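Local coordinates for similarities with probable monooxygenase (Photorhabdus luminescens, PDB 4HB9), which probably acts as an FAD-dependent monooxygenase, with a flavin-adenine dinucleotide bound in its Rossmann-type domain, at residues L305-L316 and V356-R367. Numbering follows the deposited sequence.
Sequences LLPWKSSTVTLL and VKAISDYEQQMR. With EDO (1,2-ethanediol), chain J.
Strand 313-315 runs nearly parallel to the 356-367 part of helix 355-386, the axes of these short segments 9.8 Å apart at closest approach and 22° to each other; the preceding loop 305-312 runs antiparallel to the helix, from R367 back to V356. E363 is the polar centre. Its side chain reaches straight out and sets the carboxylate between loop and strand. S310 OG donates to E363 OE1 at 2.7 Å, nearly along the C-O axis. E363 OE2 takes bonds from two side chains, T314 OG1 at 2.7 Å on the anti side and W308 NE1 at 3.0 Å, above the carboxylate plane, and water 2 also reaches it. The T314 hydroxyl, anti to its backbone N (chi1 -166°), points at this oxygen. The buried carboxylate is gripped at both oxygens, and these donors would probably stabilise its charge.

The W308 indole has E363 OE2 at its edge and R367 over one face. The guanidinium is tilted 77° to the ring, so NH1 points into the face; R367 CZ lies 4.5 Å from the centroid of the W308 six-membered ring, a cation-pi contact. P307 CA covers one guanidinium face and the backbone O of E363 the other. Water 1 accepts from R367 NH1 within bonding distance of E363 OE1 and W308 O, linking the two charges.

Along the strand, Y362 OH donates to L315 O at 2.7 Å, in the carbonyl plane on a lone pair. At the far end I359 CD1 packs on S311 O and T312 CA; V356 touches S310 and T312.

Strand 313-315 is an outer strand of the parallel Rossmann-type sheet, paired with strand 157-160. Beyond it, L316 lies near G12 of the FAD site. Helix 167-172 packs on V313 and L315, while helix 330-349 touches A358, Y362 and M366.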
loop_
_atom_site.group_PDB
_atom_site.type_symbol
_atom_site.label_atom_id
_atom_site.label_comp_id
_atom_site.label_asym_id
_atom_site.label_seq_id
_atom_site.Cartn_x
_atom_site.Cartn_y
_atom_site.Cartn_z
ATOM N N LEU A 305 -1.414 19.015 2.059
ATOM C CA LEU A 305 -1.968 18.907 3.411
ATOM C C LEU A 305 -1.508 20.091 4.221
ATOM O O LEU A 305 -0.313 20.306 4.370
ATOM C CB LEU A 305 -1.496 17.636 4.114
ATOM C CG LEU A 305 -2.120 16.311 3.726
ATOM C CD1 LEU A 305 -1.446 15.192 4.521
ATOM C CD2 LEU A 305 -3.620 16.347 3.986
ATOM N N LEU A 306 -2.479 20.867 4.689
ATOM C CA LEU A 306 -2.248 22.051 5.537
ATOM C C LEU A 306 -2.354 21.624 6.984
ATOM O O LEU A 306 -3.062 20.684 7.290
ATOM C CB LEU A 306 -3.327 23.092 5.280
ATOM C CG LEU A 306 -3.364 23.687 3.869
ATOM C CD1 LEU A 306 -4.749 24.260 3.572
ATOM C CD2 LEU A 306 -2.285 24.739 3.738
ATOM N N PRO A 307 -1.674 22.334 7.891
ATOM C CA PRO A 307 -1.827 21.962 9.301
ATOM C C PRO A 307 -3.257 21.997 9.803
ATOM O O PRO A 307 -4.103 22.763 9.310
ATOM C CB PRO A 307 -0.937 22.967 10.044
ATOM C CG PRO A 307 -0.600 24.028 9.062
ATOM C CD PRO A 307 -0.671 23.394 7.708
ATOM N N TRP A 308 -3.547 21.100 10.736
ATOM C CA TRP A 308 -4.798 21.124 11.455
ATOM C C TRP A 308 -4.477 21.165 12.953
ATOM O O TRP A 308 -3.336 20.893 13.361
ATOM C CB TRP A 308 -5.645 19.917 11.087
ATOM C CG TRP A 308 -4.995 18.595 11.340
ATOM C CD1 TRP A 308 -5.003 17.896 12.515
ATOM C CD2 TRP A 308 -4.269 17.799 10.398
ATOM N NE1 TRP A 308 -4.320 16.709 12.367
ATOM C CE2 TRP A 308 -3.845 16.628 11.082
ATOM C CE3 TRP A 308 -3.908 17.966 9.045
ATOM C CZ2 TRP A 308 -3.092 15.627 10.458
ATOM C CZ3 TRP A 308 -3.163 16.951 8.411
ATOM C CH2 TRP A 308 -2.758 15.804 9.128
ATOM N N LYS A 309 -5.468 21.518 13.764
ATOM C CA LYS A 309 -5.281 21.573 15.222
ATOM C C LYS A 309 -5.203 20.146 15.773
ATOM O O LYS A 309 -6.076 19.342 15.515
ATOM C CB LYS A 309 -6.442 22.313 15.905
ATOM C CG LYS A 309 -6.273 22.481 17.407
ATOM C CD LYS A 309 -7.499 23.148 18.029
ATOM C CE LYS A 309 -7.473 23.106 19.550
ATOM N NZ LYS A 309 -6.410 23.972 20.118
ATOM N N SER A 310 -4.179 19.859 16.555
ATOM C CA SER A 310 -3.948 18.499 17.021
ATOM C C SER A 310 -4.869 18.158 18.176
ATOM O O SER A 310 -5.314 19.039 18.931
ATOM C CB SER A 310 -2.504 18.313 17.445
ATOM O OG SER A 310 -1.645 18.492 16.347
ATOM N N SER A 311 -5.188 16.878 18.293
ATOM C CA SER A 311 -5.966 16.396 19.410
ATOM C C SER A 311 -5.533 14.963 19.705
ATOM O O SER A 311 -4.529 14.502 19.182
ATOM C CB SER A 311 -7.453 16.466 19.083
ATOM O OG SER A 311 -7.827 15.512 18.109
ATOM N N THR A 312 -6.325 14.274 20.502
ATOM C CA THR A 312 -6.075 12.874 20.812
ATOM C C THR A 312 -6.596 11.913 19.736
ATOM O O THR A 312 -6.491 10.707 19.893
ATOM C CB THR A 312 -6.677 12.529 22.179
ATOM O OG1 THR A 312 -8.077 12.789 22.154
ATOM C CG2 THR A 312 -6.010 13.360 23.275
ATOM N N VAL A 313 -7.143 12.434 18.642
ATOM C CA VAL A 313 -7.457 11.627 17.442
ATOM C C VAL A 313 -6.398 11.987 16.416
ATOM O O VAL A 313 -6.106 13.199 16.173
ATOM C CB VAL A 313 -8.840 11.979 16.837
ATOM C CG1 VAL A 313 -9.109 11.192 15.565
ATOM C CG2 VAL A 313 -9.967 11.749 17.834
ATOM N N THR A 314 -5.807 10.962 15.797
ATOM C CA THR A 314 -4.897 11.195 14.693
ATOM C C THR A 314 -5.029 10.089 13.624
ATOM O O THR A 314 -5.880 9.232 13.724
ATOM C CB THR A 314 -3.446 11.406 15.176
ATOM O OG1 THR A 314 -2.659 11.941 14.124
ATOM C CG2 THR A 314 -2.792 10.165 15.672
ATOM N N LEU A 315 -4.218 10.171 12.580
ATOM C CA LEU A 315 -4.347 9.263 11.428
ATOM C C LEU A 315 -3.003 8.755 11.002
ATOM O O LEU A 315 -1.998 9.432 11.252
ATOM C CB LEU A 315 -4.969 10.002 10.239
ATOM C CG LEU A 315 -6.370 10.560 10.497
ATOM C CD1 LEU A 315 -6.745 11.553 9.409
ATOM C CD2 LEU A 315 -7.412 9.478 10.635
ATOM N N LEU A 316 -2.982 7.594 10.326
ATOM C CA LEU A 316 -1.763 7.154 9.661
ATOM C C LEU A 316 -2.036 6.338 8.410
ATOM O O LEU A 316 -3.149 5.947 8.160
ATOM C CB LEU A 316 -0.786 6.429 10.597
ATOM C CG LEU A 316 -0.972 5.038 11.149
ATOM C CD1 LEU A 316 -0.816 3.924 10.108
ATOM C CD2 LEU A 316 0.080 4.852 12.232
ATOM N N VAL A 356 -0.772 15.761 23.414
ATOM C CA VAL A 356 -1.176 16.485 22.214
ATOM C C VAL A 356 0.015 17.133 21.516
ATOM O O VAL A 356 0.093 17.114 20.272
ATOM C CB VAL A 356 -2.326 17.487 22.468
ATOM C CG1 VAL A 356 -2.679 18.219 21.182
ATOM C CG2 VAL A 356 -3.553 16.739 22.944
ATOM N N LYS A 357 0.968 17.677 22.271
ATOM C CA LYS A 357 2.178 18.200 21.653
ATOM C C LYS A 357 2.925 17.118 20.848
ATOM O O LYS A 357 3.403 17.378 19.746
ATOM C CB LYS A 357 3.137 18.814 22.678
ATOM C CG LYS A 357 3.001 20.313 22.883
ATOM C CD LYS A 357 4.037 20.800 23.901
ATOM C CE LYS A 357 3.886 22.270 24.275
ATOM N NZ LYS A 357 2.746 22.510 25.198
ATOM N N ALA A 358 3.071 15.933 21.432
ATOM C CA ALA A 358 3.769 14.832 20.753
ATOM C C ALA A 358 3.009 14.426 19.474
ATOM O O ALA A 358 3.627 14.183 18.436
ATOM C CB ALA A 358 3.907 13.640 21.697
ATOM N N ILE A 359 1.686 14.351 19.557
ATOM C CA ILE A 359 0.856 14.079 18.383
ATOM C C ILE A 359 1.076 15.153 17.307
ATOM O O ILE A 359 1.259 14.836 16.130
ATOM C CB ILE A 359 -0.624 13.905 18.750
ATOM C CG1 ILE A 359 -0.814 12.591 19.520
ATOM C CG2 ILE A 359 -1.486 13.890 17.496
ATOM C CD1 ILE A 359 -2.177 12.421 20.141
ATOM N N SER A 360 1.099 16.420 17.716
ATOM C CA SER A 360 1.376 17.534 16.800
ATOM C C SER A 360 2.691 17.424 16.059
ATOM O O SER A 360 2.762 17.748 14.859
ATOM C CB SER A 360 1.362 18.872 17.584
ATOM O OG SER A 360 1.403 19.932 16.671
ATOM N N ASP A 361 3.736 16.997 16.773
ATOM C CA ASP A 361 5.082 16.787 16.223
ATOM C C ASP A 361 5.026 15.708 15.147
ATOM O O ASP A 361 5.609 15.865 14.053
ATOM C CB ASP A 361 6.051 16.362 17.360
ATOM C CG ASP A 361 7.521 16.278 16.938
ATOM O OD1 ASP A 361 7.920 16.765 15.866
ATOM O OD2 ASP A 361 8.330 15.709 17.711
ATOM N N TYR A 362 4.376 14.595 15.490
ATOM C CA TYR A 362 4.166 13.496 14.523
ATOM C C TYR A 362 3.482 14.035 13.255
ATOM O O TYR A 362 3.947 13.805 12.151
ATOM C CB TYR A 362 3.317 12.375 15.152
ATOM C CG TYR A 362 2.628 11.499 14.104
ATOM C CD1 TYR A 362 3.363 10.679 13.253
ATOM C CD2 TYR A 362 1.259 11.549 13.931
ATOM C CE1 TYR A 362 2.729 9.902 12.275
ATOM C CE2 TYR A 362 0.618 10.790 12.971
ATOM C CZ TYR A 362 1.357 9.967 12.141
ATOM O OH TYR A 362 0.701 9.225 11.183
ATOM N N GLU A 363 2.377 14.756 13.445
ATOM C CA GLU A 363 1.571 15.247 12.327
ATOM C C GLU A 363 2.328 16.207 11.438
ATOM O O GLU A 363 2.202 16.154 10.207
ATOM C CB GLU A 363 0.239 15.842 12.814
ATOM C CG GLU A 363 -0.697 14.774 13.373
ATOM C CD GLU A 363 -1.928 15.338 14.019
ATOM O OE1 GLU A 363 -1.839 16.502 14.490
ATOM O OE2 GLU A 363 -2.966 14.614 14.116
ATOM N N GLN A 364 3.148 17.062 12.044
ATOM C CA GLN A 364 3.926 18.037 11.285
ATOM C C GLN A 364 5.021 17.339 10.452
ATOM O O GLN A 364 5.201 17.634 9.267
ATOM C CB GLN A 364 4.525 19.098 12.223
ATOM C CG GLN A 364 5.153 20.273 11.523
ATOM C CD GLN A 364 4.150 21.270 10.938
ATOM O OE1 GLN A 364 2.925 21.094 11.013
ATOM N NE2 GLN A 364 4.676 22.316 10.321
ATOM N N GLN A 365 5.734 16.395 11.053
ATOM C CA GLN A 365 6.735 15.631 10.321
ATOM C C GLN A 365 6.088 14.809 9.219
ATOM O O GLN A 365 6.619 14.723 8.108
ATOM C CB GLN A 365 7.537 14.701 11.243
ATOM C CG GLN A 365 8.405 15.450 12.234
ATOM C CD GLN A 365 9.455 14.575 12.876
ATOM O OE1 GLN A 365 10.043 13.697 12.229
ATOM N NE2 GLN A 365 9.715 14.824 14.147
HETATM N N MSE A 366 4.946 14.212 9.524
HETATM C CA MSE A 366 4.277 13.327 8.585
HETATM C C MSE A 366 3.812 14.122 7.390
HETATM O O MSE A 366 3.995 13.691 6.252
HETATM C CB MSE A 366 3.135 12.611 9.284
HETATM C CG MSE A 366 2.364 11.690 8.347
HETATM SE SE MSE A 366 0.812 12.635 7.582
HETATM C CE MSE A 366 -0.264 12.537 9.225
ATOM N N ARG A 367 3.208 15.293 7.622
ATOM C CA ARG A 367 2.810 16.163 6.520
ATOM C C ARG A 367 3.968 16.502 5.588
ATOM O O ARG A 367 3.777 16.554 4.362
ATOM C CB ARG A 367 2.140 17.457 7.027
ATOM C CG ARG A 367 0.681 17.288 7.419
ATOM C CD ARG A 367 -0.014 18.634 7.647
ATOM N NE ARG A 367 0.609 19.345 8.759
ATOM C CZ ARG A 367 0.273 19.215 10.038
ATOM N NH1 ARG A 367 -0.735 18.442 10.425
ATOM N NH2 ARG A 367 0.940 19.913 10.941
HETATM C C1 EDO J . -8.793 19.698 14.021
HETATM O O1 EDO J . -8.865 19.123 15.325
HETATM C C2 EDO J . -9.483 18.787 13.017
HETATM O O2 EDO J . -10.862 18.593 13.345
HETATM O O HOH W 1 -1.496 18.770 13.026
HETATM O O HOH W 2 -4.771 15.355 15.923
#